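Side-chain contacts in trehalose synthase regulatory protein (Candida albicans, PDB 5HUS), which probably acts as a regulatory subunit in trehalose synthesis, its C-terminal domain belonging to the trehalose-phosphatase family of the HAD clan: residues N18-I23 against N213-Q218; F101-L104 against N109-S112; A204-L209 against K233-S238; K219-V222 against E227-Q230. All blocks are in the same frame, centred on the assembly; numbering follows the deposited sequence.

The four contacts gather around helix 200-213 and the chain that follows it. Contact 1 ties the end of this helix to strand 20-26, and contact 3 joins the middle of it to the loop 233-238; their centres lie about 12 Å apart, with Ser-214 OG and Ser-238 OG at 2.6 Å. Contacts 3 and 4, centres about 10 Å apart, are joined through Arg-206 of contact 3, whose NH2 probably bonds to the carbonyl oxygens of Phe-228 and Gln-230. Contact 2, a hairpin at the sheet edge, has its centre about 11 Å from that of contact 4 and packs Ile-111 on Val-221. Gln-218 connects contacts 1 and 2, its NE2 being 3.3 Å from Asn-109 O.

Contact 1. Residues N18-I23 against N213-Q218; sequences NGKRLI and NSNLDQ
Lys-20 stretches from the start of strand 20-26 to the side chain of Asn-215, and the meeting of these two side chains makes up most of the contact. They cross at about a right angle, with NZ of Lys-20 4.1 Å from CG of Asn-215. The first step of the lysine sets CG anti to the carbonyl carbon (chi1 -64°), and from there the chain runs fully extended, so that only its ammonium end reaches the other segment. The firmer partner of that end is the carbonyl O of His-212, to which NZ is hydrogen-bonded. Because this oxygen belongs to the last turn of helix 200-213, the negative end of the helix dipole would be expected to favour the lysine's charge there.

The helix gives way to loop at Ser-214, and Asn-215 follows in a left-handed backbone conformation that lifts its side chain beside the lysine tip. Two further bonds hold this bend: Asn-213 OD1 accepts from Val-243 N, and Ser-214 OG pairs with Ser-238 OG. Farther along, Asp-217 is the N-cap of helix 218-223, its OD1 bonded to Tyr-220 N.

Lys-20 itself is fixed by backbone bonds to Glu-242 and Ala-244, and its side chain touches Phe-70. The contact thus lies at the surface, where strand 20-26 runs between strands 243-250 and 69-74 and helix 200-213 packs on it through Val-208 and Leu-209 against Leu-22.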
loop_
_atom_site.group_PDB
_atom_site.type_symbol
_atom_site.label_atom_id
_atom_site.label_comp_id
_atom_site.label_asym_id
_atom_site.label_seq_id
_atom_site.Cartn_x
_atom_site.Cartn_y
_atom_site.Cartn_z
ATOM N N ASN A 18 -24.534 0.537 9.256
ATOM C CA ASN A 18 -24.700 1.667 10.148
ATOM C C ASN A 18 -23.373 1.991 10.831
ATOM O O ASN A 18 -22.993 1.340 11.808
ATOM C CB ASN A 18 -25.784 1.375 11.185
ATOM C CG ASN A 18 -26.190 2.607 11.962
ATOM O OD1 ASN A 18 -25.836 3.729 11.600
ATOM N ND2 ASN A 18 -26.950 2.406 13.034
ATOM N N GLY A 19 -22.668 2.989 10.305
ATOM C CA GLY A 19 -21.369 3.364 10.833
ATOM C C GLY A 19 -20.426 3.851 9.747
ATOM O O GLY A 19 -20.832 4.035 8.597
ATOM N N LYS A 20 -19.164 4.057 10.113
ATOM C CA LYS A 20 -18.169 4.594 9.185
ATOM C C LYS A 20 -17.713 3.566 8.150
ATOM O O LYS A 20 -17.716 2.359 8.404
ATOM C CB LYS A 20 -16.953 5.118 9.954
ATOM C CG LYS A 20 -17.232 6.290 10.879
ATOM C CD LYS A 20 -16.031 6.528 11.792
ATOM C CE LYS A 20 -16.201 7.751 12.680
ATOM N NZ LYS A 20 -15.010 7.935 13.565
ATOM N N ARG A 21 -17.305 4.062 6.986
ATOM C CA ARG A 21 -16.784 3.219 5.916
ATOM C C ARG A 21 -15.354 3.632 5.597
ATOM O O ARG A 21 -15.092 4.806 5.345
ATOM C CB ARG A 21 -17.648 3.330 4.658
ATOM C CG ARG A 21 -19.151 3.222 4.916
ATOM C CD ARG A 21 -19.916 3.734 3.707
ATOM N NE ARG A 21 -21.338 3.941 3.970
ATOM C CZ ARG A 21 -22.150 4.600 3.150
ATOM N NH1 ARG A 21 -21.674 5.119 2.026
ATOM N NH2 ARG A 21 -23.433 4.749 3.455
ATOM N N LEU A 22 -14.440 2.664 5.612
ATOM C CA LEU A 22 -13.024 2.914 5.350
ATOM C C LEU A 22 -12.632 2.265 4.037
ATOM O O LEU A 22 -12.838 1.065 3.841
ATOM C CB LEU A 22 -12.149 2.377 6.488
ATOM C CG LEU A 22 -10.635 2.470 6.255
ATOM C CD1 LEU A 22 -10.199 3.919 6.111
ATOM C CD2 LEU A 22 -9.903 1.786 7.395
ATOM N N ILE A 23 -12.089 3.072 3.130
ATOM C CA ILE A 23 -11.714 2.596 1.809
ATOM C C ILE A 23 -10.241 2.862 1.580
ATOM O O ILE A 23 -9.786 3.995 1.716
ATOM C CB ILE A 23 -12.551 3.271 0.705
ATOM C CG1 ILE A 23 -14.032 2.894 0.877
ATOM C CG2 ILE A 23 -12.042 2.875 -0.668
ATOM C CD1 ILE A 23 -14.987 3.630 -0.041
ATOM N N ASN A 213 -11.753 3.771 13.716
ATOM C CA ASN A 213 -12.603 2.821 14.437
ATOM C C ASN A 213 -12.749 3.162 15.916
ATOM O O ASN A 213 -13.801 2.932 16.513
ATOM C CB ASN A 213 -12.050 1.397 14.299
ATOM C CG ASN A 213 -13.063 0.333 14.675
ATOM O OD1 ASN A 213 -14.257 0.478 14.422
ATOM N ND2 ASN A 213 -12.586 -0.750 15.276
ATOM N N SER A 214 -11.689 3.702 16.507
ATOM C CA SER A 214 -11.673 3.974 17.941
ATOM C C SER A 214 -11.598 5.463 18.232
ATOM O O SER A 214 -11.435 5.865 19.384
ATOM C CB SER A 214 -10.500 3.255 18.604
ATOM O OG SER A 214 -10.517 1.869 18.313
ATOM N N ASN A 215 -11.719 6.269 17.179
ATOM C CA ASN A 215 -11.629 7.724 17.278
ATOM C C ASN A 215 -10.364 8.213 17.986
ATOM O O ASN A 215 -10.438 8.989 18.936
ATOM C CB ASN A 215 -12.856 8.289 17.989
ATOM C CG ASN A 215 -13.608 9.282 17.137
ATOM O OD1 ASN A 215 -13.131 10.389 16.887
ATOM N ND2 ASN A 215 -14.790 8.890 16.679
ATOM N N LEU A 216 -9.208 7.760 17.516
ATOM C CA LEU A 216 -7.934 8.206 18.079
ATOM C C LEU A 216 -7.460 9.508 17.456
ATOM O O LEU A 216 -7.522 9.676 16.240
ATOM C CB LEU A 216 -6.859 7.143 17.876
ATOM C CG LEU A 216 -7.259 5.702 18.152
ATOM C CD1 LEU A 216 -6.109 4.776 17.832
ATOM C CD2 LEU A 216 -7.709 5.540 19.602
ATOM N N ASP A 217 -6.974 10.434 18.274
ATOM C CA ASP A 217 -6.316 11.601 17.703
ATOM C C ASP A 217 -4.840 11.296 17.479
ATOM O O ASP A 217 -4.301 10.324 18.015
ATOM C CB ASP A 217 -6.497 12.848 18.579
ATOM C CG ASP A 217 -6.041 12.648 20.007
ATOM O OD1 ASP A 217 -5.062 11.909 20.242
ATOM O OD2 ASP A 217 -6.665 13.250 20.904
ATOM N N GLN A 218 -4.198 12.144 16.685
ATOM C CA GLN A 218 -2.837 11.913 16.231
ATOM C C GLN A 218 -1.846 11.832 17.379
ATOM O O GLN A 218 -0.950 10.989 17.371
ATOM C CB GLN A 218 -2.423 13.020 15.268
ATOM C CG GLN A 218 -1.091 12.799 14.598
ATOM C CD GLN A 218 -1.092 13.321 13.181
ATOM O OE1 GLN A 218 -2.096 13.213 12.472
ATOM N NE2 GLN A 218 0.027 13.897 12.760
#

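Contact 2. Residues F101-L104 against N109-S112; sequences FVKL and NWIS
The indole of Trp-110 forms a flat wall against which Lys-103 folds. CE of Lys-103 sits over one face, 3.5 Å from the centroid of the five-membered ring and 16° off its normal, a close CH-pi contact. A bend in the lysine (chi3 -73°) turns this methylene onto the ring, while CB rests over the six-membered part, 3.7 Å from Trp-110 CE3. The two polar ends do not bond to each other; Asp-83 takes both, NZ through OD1 and the indole NE1 through OD2. Two residues back along the strand, CB of Phe-101 touches the same ring carbon, CE3 of Trp-110, at 3.7 Å, and the phenyl ring extends past the indole to Ser-112, with CE1 of Phe-101 3.5 Å from Ser-112 OG.

On the other face of the sheet the relief is made of branched side chains. Val-102 and Ile-111 form a hydrogen-bonded antiparallel pair, with N of Ile-111 2.7 Å from O of Val-102 and the return bond from Val-102 N to Ile-111 O at 2.9 Å. CD1 of Ile-111 fits beside CD1 of Leu-104 at 3.7 Å. Towards the hairpin loop, a water bridges Leu-104 N and Asn-109 O.

This hairpin ends the mixed sheet: strand 101-103 pairs with strand 93-96, strand 111-112 forms the edge, and the Val-102, Ile-111 face is covered by helices 200-213 and 218-223.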
loop_
_atom_site.group_PDB
_atom_site.type_symbol
_atom_site.label_atom_id
_atom_site.label_comp_id
_atom_site.label_asym_id
_atom_site.label_seq_id
_atom_site.Cartn_x
_atom_site.Cartn_y
_atom_site.Cartn_z
ATOM N N PHE A 101 4.758 5.697 6.423
ATOM C CA PHE A 101 4.284 7.017 6.842
ATOM C C PHE A 101 2.812 7.194 6.525
ATOM O O PHE A 101 2.354 6.775 5.475
ATOM C CB PHE A 101 5.095 8.124 6.161
ATOM C CG PHE A 101 6.581 7.946 6.294
ATOM C CD1 PHE A 101 7.238 8.318 7.458
ATOM C CD2 PHE A 101 7.318 7.393 5.256
ATOM C CE1 PHE A 101 8.612 8.142 7.584
ATOM C CE2 PHE A 101 8.689 7.212 5.375
ATOM C CZ PHE A 101 9.337 7.591 6.541
ATOM N N VAL A 102 2.078 7.818 7.442
ATOM C CA VAL A 102 0.639 7.995 7.296
ATOM C C VAL A 102 0.255 9.444 7.541
ATOM O O VAL A 102 0.639 10.027 8.559
ATOM C CB VAL A 102 -0.163 7.106 8.279
ATOM C CG1 VAL A 102 -1.663 7.439 8.200
ATOM C CG2 VAL A 102 0.083 5.626 7.997
ATOM N N LYS A 103 -0.498 10.024 6.610
ATOM C CA LYS A 103 -1.093 11.333 6.845
ATOM C C LYS A 103 -2.612 11.165 6.886
ATOM O O LYS A 103 -3.273 11.002 5.857
ATOM C CB LYS A 103 -0.656 12.351 5.777
ATOM C CG LYS A 103 -1.301 13.719 5.939
ATOM C CD LYS A 103 -0.667 14.758 5.002
ATOM C CE LYS A 103 0.726 15.142 5.482
ATOM N NZ LYS A 103 1.306 16.295 4.720
ATOM N N LEU A 104 -3.144 11.160 8.105
ATOM C CA LEU A 104 -4.576 11.031 8.331
ATOM C C LEU A 104 -5.323 12.183 7.682
ATOM O O LEU A 104 -4.779 13.272 7.522
ATOM C CB LEU A 104 -4.872 10.990 9.830
ATOM C CG LEU A 104 -4.181 9.878 10.619
ATOM C CD1 LEU A 104 -4.325 10.120 12.114
ATOM C CD2 LEU A 104 -4.733 8.515 10.240
ATOM N N ASN A 109 0.539 16.931 9.471
ATOM C CA ASN A 109 1.805 16.235 9.645
ATOM C C ASN A 109 1.715 14.742 9.372
ATOM O O ASN A 109 0.662 14.135 9.534
ATOM C CB ASN A 109 2.326 16.463 11.062
ATOM C CG ASN A 109 2.734 17.896 11.298
ATOM O OD1 ASN A 109 3.357 18.521 10.440
ATOM N ND2 ASN A 109 2.378 18.431 12.458
ATOM N N TRP A 110 2.835 14.158 8.959
ATOM C CA TRP A 110 2.918 12.717 8.785
ATOM C C TRP A 110 3.204 12.022 10.096
ATOM O O TRP A 110 3.995 12.500 10.915
ATOM C CB TRP A 110 4.012 12.334 7.786
ATOM C CG TRP A 110 3.778 12.781 6.388
ATOM C CD1 TRP A 110 4.137 13.980 5.839
ATOM C CD2 TRP A 110 3.161 12.026 5.337
ATOM N NE1 TRP A 110 3.768 14.022 4.514
ATOM C CE2 TRP A 110 3.169 12.834 4.182
ATOM C CE3 TRP A 110 2.600 10.745 5.265
ATOM C CZ2 TRP A 110 2.638 12.404 2.966
ATOM C CZ3 TRP A 110 2.070 10.319 4.057
ATOM C CH2 TRP A 110 2.091 11.149 2.922
ATOM N N ILE A 111 2.561 10.878 10.269
ATOM C CA ILE A 111 2.896 9.939 11.321
ATOM C C ILE A 111 3.949 8.980 10.807
ATOM O O ILE A 111 3.802 8.412 9.727
ATOM C CB ILE A 111 1.676 9.134 11.772
ATOM C CG1 ILE A 111 0.628 10.052 12.397
ATOM C CG2 ILE A 111 2.101 8.022 12.737
ATOM C CD1 ILE A 111 -0.718 9.385 12.564
ATOM N N SER A 112 5.018 8.805 11.572
ATOM C CA SER A 112 6.050 7.856 11.185
ATOM C C SER A 112 5.820 6.520 11.883
ATOM O O SER A 112 6.113 6.356 13.069
ATOM C CB SER A 112 7.440 8.405 11.507
ATOM O OG SER A 112 8.449 7.544 11.003
HETATM O O HOH W 1 -1.236 12.149 10.161
#

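Contact 3. Residues A204-L209 against K233-S238; sequences AIRLVL and KDDIPS
The backbones of helix segment 204-209 and loop 233-238 stay well apart, nearest at Arg-206 and Asp-235, whose CA atoms are 9.4 Å from each other, and side chains from opposite directions span the gap. NH1 of Arg-206 meets OD1 of Asp-235 at 2.9 Å in a salt bridge that is also a hydrogen bond, though bent, with 145° at the hydrogen. The carboxylate stands almost perpendicular to the guanidinium, the planes 89° apart, and OD1 is met on its syn side but out of the carboxylate plane. This is therefore not the two-pronged side-by-side pairing; OD2 of Asp-235 stays 3.5 Å from NH1 of Arg-206. OD1 also comes to 3.2 Å from CD of Arg-206, resting against the methylene where the chain turns (chi3 66°) after an extended start.

The same NH1 also lies 3.5 Å from the carbonyl O of Asp-234. That oxygen and OD1 of Asp-235 are both acceptors, only 2.8 Å apart, and the nearby positive charge probably eases their repulsion. The other terminal nitrogen, NH2, is engaged by the carbonyls of Gln-230 and Phe-228, and a weak bond runs from NH1 to Pro-231 O. Arg-206 is buried, whereas Asp-235 lies on the exposed loop, so the bridge links interior to surface.

Helix 200-213 lies on the parallel part of the mixed sheet, with Ile-205, Val-208 and Leu-209 touching strands 20-26 and 243-250. Such a helix against a parallel sheet belongs to the Rossmann-like alpha/beta core of HAD proteins, here with an arginine on its outer side binding the connection to the next strand.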
loop_
_atom_site.group_PDB
_atom_site.type_symbol
_atom_site.label_atom_id
_atom_site.label_comp_id
_atom_site.label_asym_id
_atom_site.label_seq_id
_atom_site.Cartn_x
_atom_site.Cartn_y
_atom_site.Cartn_z
ATOM N N ALA A 204 0.145 -0.316 8.665
ATOM C CA ALA A 204 -0.424 0.985 8.330
ATOM C C ALA A 204 -1.942 0.912 8.197
ATOM O O ALA A 204 -2.654 1.796 8.661
ATOM C CB ALA A 204 0.196 1.532 7.046
ATOM N N ILE A 205 -2.433 -0.144 7.557
ATOM C CA ILE A 205 -3.867 -0.328 7.414
ATOM C C ILE A 205 -4.498 -0.464 8.799
ATOM O O ILE A 205 -5.509 0.166 9.096
ATOM C CB ILE A 205 -4.200 -1.555 6.541
ATOM C CG1 ILE A 205 -3.824 -1.263 5.080
ATOM C CG2 ILE A 205 -5.704 -1.904 6.658
ATOM C CD1 ILE A 205 -3.932 -2.453 4.153
ATOM N N ARG A 206 -3.861 -1.251 9.660
ATOM C CA ARG A 206 -4.353 -1.432 11.022
ATOM C C ARG A 206 -4.370 -0.109 11.780
ATOM O O ARG A 206 -5.306 0.169 12.519
ATOM C CB ARG A 206 -3.501 -2.458 11.773
ATOM C CG ARG A 206 -3.888 -2.607 13.240
ATOM C CD ARG A 206 -3.068 -3.692 13.931
ATOM N NE ARG A 206 -1.652 -3.355 14.026
ATOM C CZ ARG A 206 -0.728 -4.152 14.555
ATOM N NH1 ARG A 206 -1.073 -5.338 15.042
ATOM N NH2 ARG A 206 0.541 -3.764 14.595
ATOM N N LEU A 207 -3.344 0.711 11.577
ATOM C CA LEU A 207 -3.268 2.018 12.228
ATOM C C LEU A 207 -4.392 2.949 11.764
ATOM O O LEU A 207 -5.073 3.576 12.578
ATOM C CB LEU A 207 -1.894 2.659 11.965
ATOM C CG LEU A 207 -1.576 4.032 12.571
ATOM C CD1 LEU A 207 -0.071 4.186 12.732
ATOM C CD2 LEU A 207 -2.111 5.191 11.722
ATOM N N VAL A 208 -4.572 3.056 10.452
ATOM C CA VAL A 208 -5.631 3.901 9.909
ATOM C C VAL A 208 -7.001 3.409 10.368
ATOM O O VAL A 208 -7.833 4.200 10.813
ATOM C CB VAL A 208 -5.561 3.950 8.369
ATOM C CG1 VAL A 208 -6.771 4.672 7.798
ATOM C CG2 VAL A 208 -4.263 4.637 7.934
ATOM N N LEU A 209 -7.214 2.101 10.292
ATOM C CA LEU A 209 -8.463 1.515 10.765
ATOM C C LEU A 209 -8.698 1.838 12.244
ATOM O O LEU A 209 -9.792 2.271 12.610
ATOM C CB LEU A 209 -8.471 0.004 10.531
ATOM C CG LEU A 209 -9.678 -0.774 11.069
ATOM C CD1 LEU A 209 -10.984 -0.220 10.515
ATOM C CD2 LEU A 209 -9.538 -2.246 10.727
ATOM N N LYS A 233 0.161 -10.181 14.789
ATOM C CA LYS A 233 -0.417 -11.276 15.565
ATOM C C LYS A 233 -1.215 -10.776 16.772
ATOM O O LYS A 233 -2.295 -11.288 17.071
ATOM C CB LYS A 233 0.684 -12.228 16.034
ATOM C CG LYS A 233 1.745 -12.529 14.983
ATOM C CD LYS A 233 2.842 -13.419 15.555
ATOM C CE LYS A 233 3.445 -12.811 16.815
ATOM N NZ LYS A 233 4.367 -13.751 17.518
ATOM N N ASP A 234 -0.675 -9.773 17.462
ATOM C CA ASP A 234 -1.304 -9.224 18.660
ATOM C C ASP A 234 -2.365 -8.180 18.318
ATOM O O ASP A 234 -2.034 -7.038 17.998
ATOM C CB ASP A 234 -0.248 -8.602 19.570
ATOM C CG ASP A 234 1.108 -9.258 19.414
ATOM O OD1 ASP A 234 1.153 -10.475 19.141
ATOM O OD2 ASP A 234 2.131 -8.556 19.558
ATOM N N ASP A 235 -3.635 -8.566 18.396
ATOM C CA ASP A 235 -4.715 -7.654 18.032
ATOM C C ASP A 235 -5.981 -7.825 18.869
ATOM O O ASP A 235 -6.770 -8.744 18.646
ATOM C CB ASP A 235 -5.063 -7.814 16.549
ATOM C CG ASP A 235 -4.193 -6.955 15.652
ATOM O OD1 ASP A 235 -3.767 -5.873 16.108
ATOM O OD2 ASP A 235 -3.937 -7.357 14.497
ATOM N N ILE A 236 -6.162 -6.927 19.832
ATOM C CA ILE A 236 -7.426 -6.794 20.545
ATOM C C ILE A 236 -7.923 -5.362 20.384
ATOM O O ILE A 236 -7.319 -4.430 20.915
ATOM C CB ILE A 236 -7.297 -7.138 22.043
ATOM C CG1 ILE A 236 -5.824 -7.246 22.449
ATOM C CG2 ILE A 236 -8.044 -8.425 22.362
ATOM C CD1 ILE A 236 -5.414 -6.265 23.528
ATOM N N PRO A 237 -9.020 -5.179 19.634
ATOM C CA PRO A 237 -9.545 -3.843 19.336
ATOM C C PRO A 237 -10.457 -3.310 20.441
ATOM O O PRO A 237 -11.127 -4.095 21.112
ATOM C CB PRO A 237 -10.324 -4.067 18.040
ATOM C CG PRO A 237 -10.832 -5.474 18.169
ATOM C CD PRO A 237 -9.793 -6.240 18.961
ATOM N N SER A 238 -10.477 -1.991 20.617
ATOM C CA SER A 238 -11.280 -1.359 21.661
ATOM C C SER A 238 -12.770 -1.630 21.467
ATOM O O SER A 238 -13.188 -2.110 20.410
ATOM C CB SER A 238 -11.024 0.151 21.698
ATOM O OG SER A 238 -11.423 0.771 20.487
#

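Contact 4. Residues K219-V222 against E227-Q230; sequences KYVV and EFQQ
The carbonyl O of Phe-228, whose ring packs against Val-221, and the carbonyl O of Gln-230 together grip NH2 of Arg-206. They pin the end of the second, weakly bonded, of two short helical segments, 218-223 and 225-229, which follow one another with a tight turn between them and form part of the connection from helix 200-213 to strand 243-250 in this HAD-type domain. The turn at that end has a weak bond of its own, Gln-230 N to Glu-227 O, and the arginine probably steadies it; the carbonyl O of Gln-229 has a further partner in Lys-203 NZ.

Between the helices the contact is apolar. CG1 of Val-221 comes obliquely to the Phe-228 ring, 4.0 Å from CE1, and the two side chains cross at about a right angle. The valine presents this branch because CG1 lies anti to its backbone N (chi1 174°), while CG2, the other branch, turns to CB of Leu-216. Leu-207 of helix 200-213 underlies both partners, its CD1 3.9 Å from Val-221 CG1 and its CA equally far from Phe-228 CD2. At the outer margin, OH of Tyr-220 and OE1 of Glu-227 come only to 4.2 Å, too far for a hydrogen bond, and the tyrosine ring stacks on His-224 in the turn. The far end of the phenylalanine is met by Leu-216, whose CD1 packs against Phe-228 CZ.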
loop_
_atom_site.group_PDB
_atom_site.type_symbol
_atom_site.label_atom_id
_atom_site.label_comp_id
_atom_site.label_asym_id
_atom_site.label_seq_id
_atom_site.Cartn_x
_atom_site.Cartn_y
_atom_site.Cartn_z
ATOM N N LYS A 219 -2.012 12.710 18.364
ATOM C CA LYS A 219 -1.096 12.750 19.497
ATOM C C LYS A 219 -1.083 11.418 20.234
ATOM O O LYS A 219 -0.029 10.951 20.657
ATOM C CB LYS A 219 -1.464 13.888 20.451
ATOM C CG LYS A 219 -1.177 15.273 19.882
ATOM C CD LYS A 219 -1.170 16.337 20.970
ATOM C CE LYS A 219 -0.825 17.707 20.404
ATOM N NZ LYS A 219 0.506 17.728 19.727
ATOM N N TYR A 220 -2.250 10.796 20.368
ATOM C CA TYR A 220 -2.326 9.490 21.013
ATOM C C TYR A 220 -1.565 8.451 20.198
ATOM O O TYR A 220 -0.784 7.674 20.742
ATOM C CB TYR A 220 -3.782 9.053 21.199
ATOM C CG TYR A 220 -3.926 7.644 21.732
ATOM C CD1 TYR A 220 -3.966 7.399 23.097
ATOM C CD2 TYR A 220 -4.026 6.559 20.867
ATOM C CE1 TYR A 220 -4.096 6.111 23.587
ATOM C CE2 TYR A 220 -4.154 5.272 21.346
ATOM C CZ TYR A 220 -4.191 5.052 22.707
ATOM O OH TYR A 220 -4.318 3.765 23.176
ATOM N N VAL A 221 -1.802 8.445 18.890
ATOM C CA VAL A 221 -1.146 7.496 18.001
ATOM C C VAL A 221 0.375 7.650 18.050
ATOM O O VAL A 221 1.103 6.664 18.181
ATOM C CB VAL A 221 -1.631 7.663 16.548
ATOM C CG1 VAL A 221 -0.837 6.762 15.612
ATOM C CG2 VAL A 221 -3.113 7.358 16.455
ATOM N N VAL A 222 0.849 8.889 17.952
ATOM C CA VAL A 222 2.284 9.149 17.981
ATOM C C VAL A 222 2.883 8.717 19.320
ATOM O O VAL A 222 3.904 8.028 19.352
ATOM C CB VAL A 222 2.590 10.640 17.705
ATOM C CG1 VAL A 222 4.071 10.928 17.892
ATOM C CG2 VAL A 222 2.145 11.013 16.293
ATOM N N GLU A 227 2.851 0.423 19.970
ATOM C CA GLU A 227 1.734 -0.508 19.852
ATOM C C GLU A 227 1.359 -0.779 18.391
ATOM O O GLU A 227 1.002 -1.899 18.039
ATOM C CB GLU A 227 0.519 0.025 20.610
ATOM C CG GLU A 227 0.696 0.068 22.118
ATOM C CD GLU A 227 -0.500 0.678 22.820
ATOM O OE1 GLU A 227 -1.616 0.634 22.256
ATOM O OE2 GLU A 227 -0.322 1.209 23.936
ATOM N N PHE A 228 1.440 0.243 17.544
ATOM C CA PHE A 228 1.106 0.068 16.136
ATOM C C PHE A 228 2.252 -0.567 15.348
ATOM O O PHE A 228 2.062 -1.043 14.225
ATOM C CB PHE A 228 0.686 1.413 15.528
ATOM C CG PHE A 228 -0.585 1.953 16.119
ATOM C CD1 PHE A 228 -0.553 2.953 17.077
ATOM C CD2 PHE A 228 -1.810 1.422 15.753
ATOM C CE1 PHE A 228 -1.720 3.435 17.646
ATOM C CE2 PHE A 228 -2.988 1.896 16.320
ATOM C CZ PHE A 228 -2.941 2.908 17.264
ATOM N N GLN A 229 3.433 -0.607 15.953
ATOM C CA GLN A 229 4.597 -1.237 15.337
ATOM C C GLN A 229 4.744 -2.705 15.730
ATOM O O GLN A 229 5.570 -3.421 15.166
ATOM C CB GLN A 229 5.866 -0.481 15.719
ATOM C CG GLN A 229 5.878 0.966 15.281
ATOM C CD GLN A 229 6.976 1.766 15.955
ATOM O OE1 GLN A 229 7.441 1.415 17.044
ATOM N NE2 GLN A 229 7.392 2.848 15.319
ATOM N N GLN A 230 3.950 -3.142 16.704
ATOM C CA GLN A 230 3.997 -4.521 17.185
ATOM C C GLN A 230 3.541 -5.477 16.081
ATOM O O GLN A 230 2.889 -5.048 15.131
ATOM C CB GLN A 230 3.128 -4.677 18.444
ATOM C CG GLN A 230 1.648 -4.913 18.181
ATOM C CD GLN A 230 0.802 -4.728 19.429
ATOM O OE1 GLN A 230 1.324 -4.477 20.513
ATOM N NE2 GLN A 230 -0.512 -4.849 19.280
#